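Local coordinates for GH18 chiitnase (Pseudoalteromonas aurantia, PDB 6K7Z), which probably hydrolyses internal glycosidic bonds of chitin, as an endochitinase of glycoside hydrolase family 18, at residues Ile114-Thr119 / Ala168-Val173; Pro159-Gly164 / Leu184-Tyr189. One frame throughout, in Å; residues are numbered along the deposited sequence.

How the contacts relate
Both contacts lie in the TIM barrel of the chitinase, on the same side of the chain's centre and with their own centres about 8 Å apart. Along the chain their segments alternate: 114-119, 159-164, 168-173, 184-189. Strands 111-115 and 183-187 each pair in parallel with strand 151-154, which lies between them, and the loop after 151-154 supplies 159-164 before running into helix 169-177. The contacts also touch directly: Thr119 OG1 and Tyr160 OH are probably hydrogen-bonded, as are Gln187 NE2 and Glu117 OE2. Contact 1 joins the helix, and contact 2 the loop before it, to two strands of the barrel wall, the first carrying the end of the family's signature sequence.

Contact 1: residues Ile114-Thr119 / Ala168-Val173; sequences IDYEDT and AGYVEV
Tyr170 meets Tyr116 with its hydroxyl end and one ring edge. Its OH stands 3.9 Å from Tyr116 CB, while its CE1 lies 4.4 Å from Tyr116 CD2. Tyr116 CD2 comes to the edge of the Tyr170 ring, near its plane, whereas CE1 approaches the Tyr116 ring obliquely; the rings are not stacked. Tyr116 CG is anti to the backbone N (chi1 177°) and so lies beside the carbonyl carbon; Asp118 N sits 3.9 Å above one face of the Tyr116 ring, offset toward the rim. Tyr170, near the start of helix 169-177, has a chi1 of -95°, well off a staggered value, and with this turn its phenol end approaches the strand segment although its CB bond does not point there.

Beyond the contact, Tyr116 OH bonds to Tyr128 and Tyr170 OH to His154 ND1 on the neighbouring strand. Leu134 of helix 130-144 touches both tyrosine side chains.

The polar link across the segments is a water. It is 2.8 Å from Tyr170 OH, donates to Tyr116 O at 2.9 Å and makes a weak bond to Ile114 O at 3.3 Å. Direct approach of the phenol to Ile114 O stops at 4.3 Å.

Ile114-Glu117 closes the DxxDxDxE signature of GH18 chitinases, whose last glutamate, here Glu117, is probably the acid that protonates the glycosidic oxygen. Chemically, the buried Tyr170 OH bonds to a histidine nitrogen and to a water that donates to two backbone carbonyls, so the link between helix and strand end is polar but indirect.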
# COMPACT_ATOMS: atom_id res chain seq x y z
N ILE A 114 -3.47 3.05 2.77
CA ILE A 114 -4.34 3.89 1.97
C ILE A 114 -3.93 3.68 0.53
O ILE A 114 -2.95 4.26 0.06
CB ILE A 114 -4.26 5.36 2.39
CG1 ILE A 114 -4.82 5.51 3.81
CG2 ILE A 114 -5.01 6.25 1.40
CD1 ILE A 114 -4.47 6.82 4.45
N ASP A 115 -4.65 2.80 -0.16
CA ASP A 115 -4.32 2.46 -1.54
C ASP A 115 -5.15 3.34 -2.46
O ASP A 115 -6.17 2.93 -3.03
CB ASP A 115 -4.55 0.98 -1.79
CG ASP A 115 -4.09 0.52 -3.17
OD1 ASP A 115 -3.60 1.36 -3.97
OD2 ASP A 115 -4.20 -0.68 -3.47
N TYR A 116 -4.70 4.58 -2.61
CA TYR A 116 -5.43 5.64 -3.31
C TYR A 116 -4.91 5.75 -4.74
O TYR A 116 -3.71 6.00 -4.95
CB TYR A 116 -5.25 6.95 -2.56
CG TYR A 116 -5.89 8.16 -3.20
CD1 TYR A 116 -7.19 8.51 -2.90
CD2 TYR A 116 -5.17 8.98 -4.07
CE1 TYR A 116 -7.78 9.63 -3.46
CE2 TYR A 116 -5.75 10.11 -4.63
CZ TYR A 116 -7.06 10.43 -4.31
OH TYR A 116 -7.66 11.55 -4.85
N GLU A 117 -5.81 5.60 -5.72
CA GLU A 117 -5.42 5.56 -7.13
C GLU A 117 -6.20 6.56 -7.99
O GLU A 117 -6.23 6.43 -9.22
CB GLU A 117 -5.59 4.13 -7.68
CG GLU A 117 -5.08 3.03 -6.72
CD GLU A 117 -4.73 1.71 -7.42
OE1 GLU A 117 -5.12 1.54 -8.59
OE2 GLU A 117 -4.06 0.85 -6.80
N ASP A 118 -6.84 7.57 -7.38
CA ASP A 118 -7.69 8.50 -8.13
C ASP A 118 -6.82 9.62 -8.71
O ASP A 118 -6.77 10.75 -8.22
CB ASP A 118 -8.80 9.05 -7.24
CG ASP A 118 -9.81 9.89 -8.02
OD1 ASP A 118 -9.76 9.88 -9.27
OD2 ASP A 118 -10.62 10.56 -7.38
N THR A 119 -6.12 9.27 -9.79
CA THR A 119 -5.15 10.18 -10.39
C THR A 119 -5.80 11.50 -10.82
O THR A 119 -5.17 12.57 -10.72
CB THR A 119 -4.50 9.48 -11.59
OG1 THR A 119 -3.94 8.24 -11.14
CG2 THR A 119 -3.42 10.36 -12.21
N ALA A 168 1.61 14.92 -9.69
CA ALA A 168 2.44 14.66 -8.52
C ALA A 168 1.77 15.03 -7.20
O ALA A 168 2.36 15.71 -6.36
CB ALA A 168 3.77 15.40 -8.65
N GLY A 169 0.55 14.55 -7.00
CA GLY A 169 -0.18 14.87 -5.79
C GLY A 169 0.53 14.47 -4.51
O GLY A 169 0.41 15.15 -3.49
N TYR A 170 1.28 13.36 -4.54
CA TYR A 170 1.91 12.90 -3.31
C TYR A 170 3.14 13.70 -2.92
O TYR A 170 3.58 13.59 -1.77
CB TYR A 170 2.28 11.41 -3.41
CG TYR A 170 1.21 10.54 -2.84
CD1 TYR A 170 0.07 10.25 -3.56
CD2 TYR A 170 1.31 10.04 -1.55
CE1 TYR A 170 -0.92 9.44 -3.04
CE2 TYR A 170 0.31 9.24 -0.99
CZ TYR A 170 -0.80 8.95 -1.75
OH TYR A 170 -1.81 8.17 -1.25
N VAL A 171 3.72 14.48 -3.83
CA VAL A 171 4.74 15.45 -3.43
C VAL A 171 4.15 16.40 -2.39
O VAL A 171 4.72 16.60 -1.31
CB VAL A 171 5.28 16.21 -4.64
CG1 VAL A 171 6.17 17.37 -4.20
CG2 VAL A 171 6.07 15.28 -5.55
N GLU A 172 2.99 16.97 -2.70
CA GLU A 172 2.30 17.81 -1.73
C GLU A 172 1.98 17.03 -0.47
O GLU A 172 2.16 17.53 0.65
CB GLU A 172 1.03 18.39 -2.34
CG GLU A 172 0.28 19.35 -1.42
CD GLU A 172 -0.98 19.95 -2.06
OE1 GLU A 172 -1.06 20.03 -3.31
OE2 GLU A 172 -1.90 20.35 -1.30
N VAL A 173 1.51 15.79 -0.62
CA VAL A 173 1.16 14.99 0.55
C VAL A 173 2.36 14.84 1.48
O VAL A 173 2.28 15.15 2.68
CB VAL A 173 0.59 13.62 0.13
CG1 VAL A 173 0.41 12.73 1.34
CG2 VAL A 173 -0.74 13.80 -0.59
O HOH W 1 -1.89 5.76 -2.68

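Contact 2: residues Pro159-Gly164 / Leu184-Tyr189; sequences PYLEQG and LNVQFY
Leu161 and the pair Leu184 and Val186 form an apolar patch on the outer side of a TIM-barrel strand, where the loop between strand 151-154 and helix 169-177 folds back on strand 183-187. The contact is purely van der Waals, carried by methyl groups that meet tip to tip. Leu161 sends one branch to each partner: CD2 reaches Leu184 CD1 at 3.8 Å, and CD1 reaches Val186 CG2 at 3.9 Å. Its CD1 is also 4.1 Å from Leu184 CD1, so the Leu184 methyl touches both branches of the fork. Helix 198-209 adds Tyr208 against Leu161, and Tyr170 touches the same leucine.

Polar bonds lie around this patch, between backbones on the strand side and between side chains on the loop side. Leu184 and Val186 pair with Ile220 on strand 219-224, and Asn185 pairs with His154, as expected of a strand flanked by parallel neighbours in the barrel wall. In the loop, Glu162 OE2 is held by Tyr208 OH.

Aromatic packing involves the other branch of Val186. With CG1 anti to the backbone N (chi1 -177°), CG2 is left for Leu161, while CG1 rests 3.5 Å above the plane of the Phe188 ring, displaced toward its rim.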
# COMPACT_ATOMS: atom_id res chain seq x y z
N PRO A 159 4.11 8.35 -10.81
CA PRO A 159 3.83 9.74 -11.22
C PRO A 159 3.42 10.63 -10.07
O PRO A 159 3.64 11.85 -10.12
CB PRO A 159 2.71 9.59 -12.25
CG PRO A 159 2.90 8.23 -12.82
CD PRO A 159 3.36 7.39 -11.65
N TYR A 160 2.83 10.05 -9.02
CA TYR A 160 2.38 10.83 -7.87
C TYR A 160 3.54 11.49 -7.14
O TYR A 160 3.31 12.46 -6.39
CB TYR A 160 1.63 9.95 -6.89
CG TYR A 160 0.35 9.31 -7.39
CD1 TYR A 160 -0.18 9.58 -8.65
CD2 TYR A 160 -0.33 8.41 -6.57
CE1 TYR A 160 -1.37 8.97 -9.07
CE2 TYR A 160 -1.51 7.82 -6.98
CZ TYR A 160 -2.02 8.09 -8.22
OH TYR A 160 -3.19 7.47 -8.59
N LEU A 161 4.76 10.98 -7.31
CA LEU A 161 5.94 11.38 -6.54
C LEU A 161 6.98 12.12 -7.38
O LEU A 161 8.07 12.41 -6.88
CB LEU A 161 6.57 10.14 -5.90
CG LEU A 161 5.72 9.47 -4.81
CD1 LEU A 161 6.15 8.04 -4.56
CD2 LEU A 161 5.76 10.27 -3.53
N GLU A 162 6.66 12.43 -8.62
CA GLU A 162 7.60 13.08 -9.53
C GLU A 162 7.56 14.58 -9.30
O GLU A 162 6.59 15.25 -9.67
CB GLU A 162 7.25 12.71 -10.97
CG GLU A 162 7.59 11.26 -11.32
CD GLU A 162 9.09 11.04 -11.43
OE1 GLU A 162 9.73 11.84 -12.14
OE2 GLU A 162 9.62 10.10 -10.81
N GLN A 163 8.60 15.11 -8.65
CA GLN A 163 8.74 16.55 -8.44
C GLN A 163 8.45 17.31 -9.73
O GLN A 163 9.03 17.02 -10.78
CB GLN A 163 10.15 16.87 -7.95
CG GLN A 163 10.39 18.33 -7.60
CD GLN A 163 9.76 18.74 -6.28
OE1 GLN A 163 8.84 19.57 -6.23
NE2 GLN A 163 10.28 18.19 -5.19
N GLY A 164 7.52 18.25 -9.66
CA GLY A 164 7.18 19.02 -10.83
C GLY A 164 6.20 18.41 -11.80
O GLY A 164 5.78 19.04 -12.70
N LEU A 184 5.59 4.45 2.21
CA LEU A 184 4.88 4.45 0.94
C LEU A 184 5.15 3.13 0.23
O LEU A 184 6.32 2.76 0.05
CB LEU A 184 5.35 5.59 0.04
CG LEU A 184 5.27 7.02 0.58
CD1 LEU A 184 5.81 7.99 -0.48
CD2 LEU A 184 3.82 7.36 0.96
N ASN A 185 4.09 2.44 -0.18
CA ASN A 185 4.23 1.24 -1.01
C ASN A 185 4.16 1.70 -2.46
O ASN A 185 3.08 1.78 -3.04
CB ASN A 185 3.12 0.23 -0.70
CG ASN A 185 3.17 -0.29 0.73
OD1 ASN A 185 4.23 -0.71 1.21
ND2 ASN A 185 2.02 -0.29 1.40
N VAL A 186 5.31 2.03 -3.05
CA VAL A 186 5.33 2.57 -4.41
C VAL A 186 5.08 1.44 -5.41
O VAL A 186 5.79 0.43 -5.42
CB VAL A 186 6.65 3.28 -4.72
CG1 VAL A 186 6.59 3.90 -6.11
CG2 VAL A 186 6.96 4.34 -3.65
N GLN A 187 4.07 1.61 -6.27
CA GLN A 187 3.69 0.58 -7.24
C GLN A 187 4.50 0.77 -8.51
O GLN A 187 4.09 1.48 -9.44
CB GLN A 187 2.20 0.63 -7.54
CG GLN A 187 1.31 0.66 -6.31
CD GLN A 187 -0.16 0.56 -6.67
OE1 GLN A 187 -0.52 -0.01 -7.71
NE2 GLN A 187 -1.03 1.10 -5.81
N PHE A 188 5.66 0.11 -8.59
CA PHE A 188 6.45 0.20 -9.80
C PHE A 188 5.93 -0.77 -10.85
O PHE A 188 6.68 -1.60 -11.38
CB PHE A 188 7.94 -0.06 -9.49
CG PHE A 188 8.60 1.08 -8.76
CD1 PHE A 188 8.85 2.29 -9.40
CD2 PHE A 188 8.97 0.95 -7.41
CE1 PHE A 188 9.46 3.34 -8.74
CE2 PHE A 188 9.59 2.00 -6.74
CZ PHE A 188 9.83 3.20 -7.40
N TYR A 189 4.64 -0.67 -11.16
CA TYR A 189 4.02 -1.48 -12.20
C TYR A 189 2.77 -0.75 -12.67
O TYR A 189 2.33 0.22 -12.05
CB TYR A 189 3.69 -2.89 -11.70
CG TYR A 189 3.02 -2.93 -10.35
CD1 TYR A 189 3.77 -2.96 -9.18
CD2 TYR A 189 1.64 -2.93 -10.24
CE1 TYR A 189 3.16 -2.99 -7.94
CE2 TYR A 189 1.02 -2.97 -9.00
CZ TYR A 189 1.78 -3.01 -7.86
OH TYR A 189 1.17 -3.04 -6.61